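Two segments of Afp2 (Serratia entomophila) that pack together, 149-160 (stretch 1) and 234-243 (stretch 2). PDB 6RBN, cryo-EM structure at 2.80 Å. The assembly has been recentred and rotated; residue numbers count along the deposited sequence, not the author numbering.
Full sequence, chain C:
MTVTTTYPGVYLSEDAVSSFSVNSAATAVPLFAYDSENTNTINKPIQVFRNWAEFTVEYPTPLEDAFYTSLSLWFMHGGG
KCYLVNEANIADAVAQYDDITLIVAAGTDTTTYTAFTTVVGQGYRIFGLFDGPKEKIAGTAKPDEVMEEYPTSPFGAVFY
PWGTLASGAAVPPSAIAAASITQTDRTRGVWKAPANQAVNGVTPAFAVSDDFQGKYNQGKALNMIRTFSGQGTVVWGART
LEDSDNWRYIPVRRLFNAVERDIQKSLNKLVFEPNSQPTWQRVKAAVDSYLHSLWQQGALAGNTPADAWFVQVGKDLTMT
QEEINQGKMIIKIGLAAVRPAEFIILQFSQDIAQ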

# COMPACT_ATOMS: atom_id res chain seq x y z
N GLU C 149 13.23 -38.71 -96.95
CA GLU C 149 12.45 -37.48 -97.05
C GLU C 149 11.94 -37.00 -95.70
O GLU C 149 11.37 -35.91 -95.63
CB GLU C 149 11.26 -37.67 -97.98
CG GLU C 149 10.21 -38.63 -97.46
CD GLU C 149 9.03 -38.76 -98.40
OE1 GLU C 149 9.03 -38.11 -99.46
OE2 GLU C 149 8.09 -39.52 -98.07
N TYR C 150 12.12 -37.77 -94.66
CA TYR C 150 11.56 -37.49 -93.35
C TYR C 150 12.58 -36.78 -92.47
O TYR C 150 13.79 -36.92 -92.66
CB TYR C 150 11.13 -38.79 -92.68
CG TYR C 150 10.08 -39.52 -93.47
CD1 TYR C 150 8.76 -39.10 -93.43
CD2 TYR C 150 10.40 -40.62 -94.24
CE1 TYR C 150 7.79 -39.75 -94.15
CE2 TYR C 150 9.43 -41.28 -94.97
CZ TYR C 150 8.14 -40.84 -94.92
OH TYR C 150 7.17 -41.50 -95.64
N PRO C 151 12.11 -35.98 -91.50
CA PRO C 151 13.04 -35.34 -90.55
C PRO C 151 13.71 -36.33 -89.61
O PRO C 151 13.36 -37.51 -89.57
CB PRO C 151 12.14 -34.37 -89.79
CG PRO C 151 11.00 -34.11 -90.70
CD PRO C 151 10.76 -35.40 -91.41
N THR C 152 14.68 -35.85 -88.83
CA THR C 152 15.39 -36.67 -87.86
C THR C 152 15.04 -36.23 -86.44
O THR C 152 15.70 -36.61 -85.47
CB THR C 152 16.90 -36.61 -88.13
OG1 THR C 152 17.11 -36.57 -89.55
CG2 THR C 152 17.61 -37.88 -87.65
N SER C 153 14.00 -35.42 -86.31
CA SER C 153 13.57 -34.89 -85.03
C SER C 153 12.89 -35.97 -84.20
O SER C 153 12.28 -36.89 -84.75
CB SER C 153 12.60 -33.73 -85.24
OG SER C 153 11.39 -34.20 -85.80
N PRO C 154 12.97 -35.89 -82.87
CA PRO C 154 12.27 -36.85 -82.02
C PRO C 154 10.78 -36.58 -81.83
O PRO C 154 10.19 -37.14 -80.92
CB PRO C 154 13.00 -36.69 -80.68
CG PRO C 154 13.48 -35.31 -80.68
CD PRO C 154 13.87 -35.02 -82.09
N PHE C 155 10.18 -35.72 -82.65
CA PHE C 155 8.80 -35.30 -82.50
C PHE C 155 7.89 -35.88 -83.58
O PHE C 155 6.79 -35.36 -83.79
CB PHE C 155 8.72 -33.78 -82.52
CG PHE C 155 9.37 -33.11 -81.34
CD1 PHE C 155 8.66 -32.87 -80.20
CD2 PHE C 155 10.71 -32.75 -81.39
CE1 PHE C 155 9.24 -32.25 -79.12
CE2 PHE C 155 11.31 -32.14 -80.30
CZ PHE C 155 10.57 -31.90 -79.17
N GLY C 156 8.32 -36.94 -84.26
CA GLY C 156 7.55 -37.46 -85.37
C GLY C 156 7.66 -38.97 -85.48
O GLY C 156 8.58 -39.59 -84.95
N ALA C 157 6.68 -39.54 -86.19
CA ALA C 157 6.68 -40.94 -86.57
C ALA C 157 5.95 -41.06 -87.90
O ALA C 157 5.21 -40.16 -88.29
CB ALA C 157 6.05 -41.82 -85.49
N VAL C 158 6.14 -42.19 -88.58
CA VAL C 158 5.85 -42.26 -90.01
C VAL C 158 4.59 -43.08 -90.31
O VAL C 158 3.76 -42.62 -91.09
CB VAL C 158 7.07 -42.80 -90.78
CG1 VAL C 158 6.78 -42.88 -92.26
CG2 VAL C 158 8.23 -41.89 -90.54
N PHE C 159 4.43 -44.27 -89.72
CA PHE C 159 3.22 -45.10 -89.85
C PHE C 159 2.89 -45.48 -91.29
O PHE C 159 2.03 -44.84 -91.89
CB PHE C 159 2.01 -44.42 -89.19
CG PHE C 159 2.16 -44.24 -87.72
CD1 PHE C 159 1.96 -45.31 -86.86
CD2 PHE C 159 2.51 -43.01 -87.19
CE1 PHE C 159 2.10 -45.15 -85.50
CE2 PHE C 159 2.65 -42.85 -85.84
CZ PHE C 159 2.45 -43.91 -84.99
N TYR C 160 3.63 -46.44 -91.87
CA TYR C 160 3.57 -46.68 -93.32
C TYR C 160 2.21 -47.09 -93.89
O TYR C 160 1.68 -46.32 -94.72
CB TYR C 160 4.67 -47.67 -93.71
CG TYR C 160 4.46 -48.36 -95.04
CD1 TYR C 160 4.56 -47.66 -96.24
CD2 TYR C 160 4.20 -49.72 -95.10
CE1 TYR C 160 4.36 -48.30 -97.45
CE2 TYR C 160 4.01 -50.36 -96.30
CZ TYR C 160 4.10 -49.64 -97.47
OH TYR C 160 3.91 -50.28 -98.67
N VAL C 234 -4.54 -53.14 -85.46
CA VAL C 234 -3.89 -52.20 -84.56
C VAL C 234 -2.69 -51.58 -85.27
O VAL C 234 -2.29 -52.05 -86.33
CB VAL C 234 -3.44 -52.90 -83.27
CG1 VAL C 234 -4.63 -53.51 -82.57
CG2 VAL C 234 -2.42 -53.97 -83.59
N VAL C 235 -2.13 -50.51 -84.72
CA VAL C 235 -0.82 -50.07 -85.20
C VAL C 235 0.24 -50.85 -84.43
O VAL C 235 0.05 -51.24 -83.28
CB VAL C 235 -0.64 -48.54 -85.07
CG1 VAL C 235 -1.71 -47.82 -85.86
CG2 VAL C 235 -0.66 -48.09 -83.65
N TRP C 236 1.37 -51.13 -85.07
CA TRP C 236 2.33 -52.08 -84.52
C TRP C 236 3.71 -51.43 -84.56
O TRP C 236 4.40 -51.47 -85.58
CB TRP C 236 2.29 -53.39 -85.29
CG TRP C 236 2.99 -54.52 -84.62
CD1 TRP C 236 4.19 -55.05 -84.96
CD2 TRP C 236 2.52 -55.26 -83.50
NE1 TRP C 236 4.50 -56.08 -84.11
CE2 TRP C 236 3.49 -56.23 -83.20
CE3 TRP C 236 1.37 -55.19 -82.71
CZ2 TRP C 236 3.35 -57.13 -82.15
CZ3 TRP C 236 1.23 -56.09 -81.67
CH2 TRP C 236 2.22 -57.04 -81.40
N GLY C 237 4.10 -50.85 -83.43
CA GLY C 237 5.35 -50.11 -83.34
C GLY C 237 5.07 -48.81 -82.62
O GLY C 237 4.01 -48.20 -82.77
N ALA C 238 6.05 -48.37 -81.82
CA ALA C 238 5.84 -47.17 -81.02
C ALA C 238 7.08 -46.28 -80.97
O ALA C 238 7.26 -45.57 -79.98
CB ALA C 238 5.42 -47.52 -79.60
N ARG C 239 7.92 -46.29 -81.99
CA ARG C 239 9.18 -45.55 -81.99
C ARG C 239 9.07 -44.25 -82.77
O ARG C 239 8.18 -44.07 -83.61
CB ARG C 239 10.29 -46.43 -82.57
CG ARG C 239 10.78 -47.52 -81.65
CD ARG C 239 11.63 -48.50 -82.43
NE ARG C 239 12.14 -49.58 -81.61
CZ ARG C 239 13.40 -49.69 -81.22
NH1 ARG C 239 14.30 -48.81 -81.63
NH2 ARG C 239 13.78 -50.71 -80.46
N THR C 240 10.00 -43.34 -82.50
CA THR C 240 10.07 -42.03 -83.14
C THR C 240 11.15 -42.05 -84.22
O THR C 240 11.77 -43.07 -84.50
CB THR C 240 10.36 -40.92 -82.12
OG1 THR C 240 11.61 -41.18 -81.47
CG2 THR C 240 9.27 -40.84 -81.08
N LEU C 241 11.38 -40.88 -84.82
CA LEU C 241 12.38 -40.73 -85.87
C LEU C 241 13.80 -40.61 -85.33
O LEU C 241 14.74 -40.65 -86.13
CB LEU C 241 12.05 -39.50 -86.72
CG LEU C 241 10.84 -39.64 -87.63
CD1 LEU C 241 10.43 -38.30 -88.20
CD2 LEU C 241 11.19 -40.58 -88.74
N GLU C 242 13.99 -40.47 -84.03
CA GLU C 242 15.31 -40.46 -83.42
C GLU C 242 15.49 -41.70 -82.57
O GLU C 242 14.72 -41.94 -81.63
CB GLU C 242 15.53 -39.21 -82.57
CG GLU C 242 16.90 -39.18 -81.92
CD GLU C 242 17.16 -37.93 -81.12
OE1 GLU C 242 16.28 -37.05 -81.08
OE2 GLU C 242 18.24 -37.82 -80.51
N ASP C 243 16.51 -42.50 -82.89
CA ASP C 243 16.80 -43.72 -82.14
C ASP C 243 17.92 -43.45 -81.14
O ASP C 243 19.08 -43.83 -81.33
CB ASP C 243 17.15 -44.85 -83.09
CG ASP C 243 17.29 -46.18 -82.39
OD1 ASP C 243 16.25 -46.76 -82.00
OD2 ASP C 243 18.43 -46.65 -82.21

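Segments far apart in sequence often meet without forming a regular sheet, and then one well-placed apolar side chain can do most of the work. The contact between residues 149-160 and 234-243 of Afp2 is a compact example. The two stretches bury 551 Å² between them, both sides summed, and a single residue, Leu241, contributes 143 Å² of it. Pro154 and Glu242, with 55 and 53 Å², come next.

Leu241 directs its CA-to-CB bond toward the first stretch, and its side chain, with chi1 in the m well and chi2 in t, packs among Tyr150, Pro151, Gly156 and Val158 of that stretch. Leu241 CD2 lies 3.7 Å from Val158 CG2 and 4.3 Å from Tyr150 CB; Leu241 CD1 lies 4.3 Å from Pro151 CD and 3.3 Å from Pro151 O. Tyr150 offers the leucine its aliphatic base, while the end of its side chain leads away. The branched leucine thus reaches residues well separated along the stretch, and its buried position suits a side chain with no polar group to satisfy.

The backbone supports this insertion. Leu241 N donates a hydrogen bond to Gly156 O at 3.1 Å, but the N-H...O angle of 129° marks it as weak. The same carbonyl receives a CA-H...O contact from the preceding residue, with Thr240 CA 3.4 Å from Gly156 O. One acceptor therefore faces two successive residues, an economical arrangement where no ladder of strand hydrogen bonds joins the segments. Glycine also fits here for steric reasons: a CB built at Gly156 would lie only 3.2 Å from Leu241 CD1, so the absent side chain leaves room for the leucine methyl. Nearby, Ser153 O approaches Leu241 CB at 3.3 Å, bringing the loop backbone close to the root of the same side chain.

Pro154 and Glu242 form the second part of the contact, where Pro154 CA and Glu242 CA come within 4.9 Å of each other. Glu242 also points its CA-to-CB bond toward the first stretch and extends with chi1 and chi2 both t, which brings Glu242 OE1 to 3.3 Å from Pro154 CD. This is close packing of a carboxylate oxygen against a proline ring carbon. Both residues are partly exposed, a setting that can accommodate a charged group; Glu242 CB lies 3.9 Å from Thr152 O.

Smaller contacts extend the junction. Ala157 CB packs 3.6 Å from Arg239 O, its short side chain fitting close to the opposing backbone. Farther along, the end of the Phe159 side chain comes nearer the second stretch, and Phe159 CE1 meets Val235 CB at 4.4 Å in an oblique approach. The general lesson is that a central apolar anchor, backed by one weak hydrogen bond and close backbone packing, can organise such a junction.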